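Long-range contact in protein of unknown function, DUF964 (Geobacillus stearothermophilus, PDB 2OEQ), which is of unknown function but belongs to the YlbF/YmcA family of helical proteins and so may take part in regulating competence: residues D38-M44 with N83-A87. Numbering follows the deposited sequence.
Sequences DETAYRM and NEKLA
A41 sits at the centre, its CB turned to the start of the partner helix. That methyl lies 3.7 Å from K85 CB and 4.0 Å from L86 CG, with the N83 amide beside it. L86 reaches the next turn through CD1, 3.6 Å from M44 CB. The methyl CE of selenomethionine M44 rests against the N83 amide on its ND2 side. At the other end K85 NZ forms a salt bridge with D38 OD1 at 3.3 Å; bends at chi2 and chi4 bring the amine to the carboxylate. Two helix N-termini meet here in an all-helical fold, those of helices 39-60 and 84-107, and both N-cap residues take part. N83 OD1 accepts from L86 N at 2.9 Å, in the carbonyl plane. N83 CG stands anti to its own backbone N (chi1 -178°), which brings OD1 to L86 N. With N83 replaced by an alanine, L86 N would probably lose its side-chain cap and a gap would open beside M44 CE. D38 caps more loosely, with weak bonds from T40 N and A41 N. T40 OG1 adds a 2.7 Å bond to D38 OD2, from above the carboxylate plane. Helix 23-37 flanks the contact: K85 touches D34, L86 V35.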
ATOM      1  N   ASP C  38      12.753   6.514 -32.622  1.00 47.25           N
ATOM      2  CA  ASP C  38      13.594   7.702 -32.795  1.00 47.25           C
ATOM      3  C   ASP C  38      14.888   7.361 -32.086  1.00 47.25           C
ATOM      4  O   ASP C  38      14.941   7.400 -30.869  1.00 47.25           O
ATOM      5  CB  ASP C  38      12.962   8.936 -32.130  1.00 91.08           C
ATOM      6  CG  ASP C  38      13.843  10.184 -32.230  1.00 91.08           C
ATOM      7  OD1 ASP C  38      13.566  11.164 -31.507  1.00 91.08           O
ATOM      8  OD2 ASP C  38      14.808  10.200 -33.023  1.00 91.08           O
ATOM      9  N   GLU C  39      15.935   7.029 -32.828  1.00 48.23           N
ATOM     10  CA  GLU C  39      17.178   6.667 -32.180  1.00 48.23           C
ATOM     11  C   GLU C  39      17.595   7.635 -31.071  1.00 48.23           C
ATOM     12  O   GLU C  39      18.177   7.213 -30.074  1.00 48.23           O
ATOM     13  CB  GLU C  39      18.307   6.528 -33.204  1.00139.14           C
ATOM     14  CG  GLU C  39      19.592   5.982 -32.592  1.00139.14           C
ATOM     15  CD  GLU C  39      20.519   5.367 -33.616  1.00139.14           C
ATOM     16  OE1 GLU C  39      20.104   4.387 -34.272  1.00139.14           O
ATOM     17  OE2 GLU C  39      21.659   5.860 -33.761  1.00139.14           O
ATOM     18  N   THR C  40      17.282   8.918 -31.229  1.00 52.52           N
ATOM     19  CA  THR C  40      17.647   9.927 -30.231  1.00 52.52           C
ATOM     20  C   THR C  40      16.866   9.785 -28.923  1.00 52.52           C
ATOM     21  O   THR C  40      17.444   9.584 -27.850  1.00 52.52           O
ATOM     22  CB  THR C  40      17.408  11.340 -30.779  1.00 63.04           C
ATOM     23  OG1 THR C  40      17.159  11.270 -32.194  1.00 63.04           O
ATOM     24  CG2 THR C  40      18.618  12.228 -30.504  1.00 63.04           C
ATOM     25  N   ALA C  41      15.545   9.900 -29.018  1.00 58.87           N
ATOM     26  CA  ALA C  41      14.690   9.788 -27.843  1.00 58.87           C
ATOM     27  C   ALA C  41      14.735   8.390 -27.232  1.00 58.87           C
ATOM     28  O   ALA C  41      14.460   8.228 -26.048  1.00 58.87           O
ATOM     29  CB  ALA C  41      13.246  10.164 -28.196  1.00 64.55           C
ATOM     30  N   TYR C  42      15.086   7.383 -28.023  1.00 27.95           N
ATOM     31  CA  TYR C  42      15.129   6.043 -27.486  1.00 27.95           C
ATOM     32  C   TYR C  42      16.300   5.825 -26.569  1.00 27.95           C
ATOM     33  O   TYR C  42      16.184   5.121 -25.563  1.00 27.95           O
ATOM     34  CB  TYR C  42      15.186   4.979 -28.567  1.00 45.80           C
ATOM     35  CG  TYR C  42      15.014   3.614 -27.954  1.00 45.80           C
ATOM     36  CD1 TYR C  42      13.758   3.141 -27.613  1.00 45.80           C
ATOM     37  CD2 TYR C  42      16.108   2.840 -27.610  1.00 45.80           C
ATOM     38  CE1 TYR C  42      13.589   1.941 -26.936  1.00 45.80           C
ATOM     39  CE2 TYR C  42      15.958   1.633 -26.935  1.00 45.80           C
ATOM     40  CZ  TYR C  42      14.695   1.187 -26.599  1.00 45.80           C
ATOM     41  OH  TYR C  42      14.541  -0.017 -25.927  1.00 45.80           O
ATOM     42  N   ARG C  43      17.444   6.401 -26.917  1.00 51.24           N
ATOM     43  CA  ARG C  43      18.613   6.213 -26.088  1.00 51.24           C
ATOM     44  C   ARG C  43      18.377   6.826 -24.724  1.00 51.24           C
ATOM     45  O   ARG C  43      18.640   6.195 -23.695  1.00 51.24           O
ATOM     46  CB  ARG C  43      19.850   6.818 -26.750  1.00117.37           C
ATOM     47  CG  ARG C  43      20.648   5.806 -27.560  1.00117.37           C
ATOM     48  CD  ARG C  43      21.865   6.442 -28.212  1.00117.37           C
ATOM     49  NE  ARG C  43      22.811   5.450 -28.731  1.00117.37           N
ATOM     50  CZ  ARG C  43      23.554   4.648 -27.969  1.00117.37           C
ATOM     51  NH1 ARG C  43      24.390   3.777 -28.529  1.00117.37           N
ATOM     52  NH2 ARG C  43      23.465   4.712 -26.646  1.00117.37           N
HETATM   53  N   MSE C  44      17.855   8.048 -24.709  1.00 43.59           N
HETATM   54  CA  MSE C  44      17.608   8.737 -23.454  1.00 43.59           C
HETATM   55  C   MSE C  44      16.587   7.998 -22.632  1.00 43.59           C
HETATM   56  O   MSE C  44      16.700   7.882 -21.407  1.00 43.59           O
HETATM   57  CB  MSE C  44      17.097  10.131 -23.716  1.00 63.24           C
HETATM   58  CG  MSE C  44      18.066  10.993 -24.417  1.00 63.24           C
HETATM   59 SE   MSE C  44      17.398  12.715 -24.138  0.65 63.24          SE
HETATM   60  CE  MSE C  44      17.114  13.254 -25.995  1.00 63.24           C
ATOM     61  N   ASN C  83      13.302  16.502 -24.003  1.00 65.10           N
ATOM     62  CA  ASN C  83      13.042  15.890 -25.296  1.00 65.10           C
ATOM     63  C   ASN C  83      11.553  15.987 -25.627  1.00 65.10           C
ATOM     64  O   ASN C  83      10.729  16.089 -24.731  1.00 65.10           O
ATOM     65  CB  ASN C  83      13.501  14.439 -25.296  1.00 51.87           C
ATOM     66  CG  ASN C  83      13.292  13.769 -26.637  1.00 51.87           C
ATOM     67  OD1 ASN C  83      12.231  13.212 -26.908  1.00 51.87           O
ATOM     68  ND2 ASN C  83      14.305  13.824 -27.490  1.00 51.87           N
ATOM     69  N   GLU C  84      11.205  15.973 -26.910  1.00 51.26           N
ATOM     70  CA  GLU C  84       9.815  16.085 -27.275  1.00 51.26           C
ATOM     71  C   GLU C  84       9.113  14.748 -27.258  1.00 51.26           C
ATOM     72  O   GLU C  84       8.160  14.567 -26.505  1.00 51.26           O
ATOM     73  CB  GLU C  84       9.669  16.742 -28.640  1.00166.50           C
ATOM     74  CG  GLU C  84       9.413  18.230 -28.545  1.00166.50           C
ATOM     75  CD  GLU C  84       9.393  18.910 -29.894  1.00166.50           C
ATOM     76  OE1 GLU C  84       8.620  18.471 -30.773  1.00166.50           O
ATOM     77  OE2 GLU C  84      10.148  19.891 -30.071  1.00166.50           O
ATOM     78  N   LYS C  85       9.571  13.810 -28.080  1.00 40.15           N
ATOM     79  CA  LYS C  85       8.962  12.483 -28.136  1.00 40.15           C
ATOM     80  C   LYS C  85       8.764  11.941 -26.715  1.00 40.15           C
ATOM     81  O   LYS C  85       7.652  11.578 -26.316  1.00 40.15           O
ATOM     82  CB  LYS C  85       9.871  11.526 -28.897  1.00 66.57           C
ATOM     83  CG  LYS C  85      10.255  11.967 -30.285  1.00 66.57           C
ATOM     84  CD  LYS C  85       9.122  11.785 -31.254  1.00 66.57           C
ATOM     85  CE  LYS C  85       9.635  11.852 -32.678  1.00 66.57           C
ATOM     86  NZ  LYS C  85      10.651  10.791 -32.914  1.00 66.57           N
ATOM     87  N   LEU C  86       9.862  11.890 -25.962  1.00 48.43           N
ATOM     88  CA  LEU C  86       9.855  11.404 -24.599  1.00 48.43           C
ATOM     89  C   LEU C  86       8.847  12.067 -23.696  1.00 48.43           C
ATOM     90  O   LEU C  86       8.230  11.406 -22.869  1.00 48.43           O
ATOM     91  CB  LEU C  86      11.228  11.555 -23.991  1.00 39.04           C
ATOM     92  CG  LEU C  86      12.130  10.383 -24.334  1.00 39.04           C
ATOM     93  CD1 LEU C  86      13.533  10.695 -23.861  1.00 39.04           C
ATOM     94  CD2 LEU C  86      11.596   9.105 -23.669  1.00 39.04           C
ATOM     95  N   ALA C  87       8.681  13.376 -23.835  1.00 47.03           N
ATOM     96  CA  ALA C  87       7.723  14.104 -23.010  1.00 47.03           C
ATOM     97  C   ALA C  87       6.320  13.613 -23.318  1.00 47.03           C
ATOM     98  O   ALA C  87       5.615  13.139 -22.440  1.00 47.03           O
ATOM     99  CB  ALA C  87       7.819  15.575 -23.285  1.00 59.91           C
TER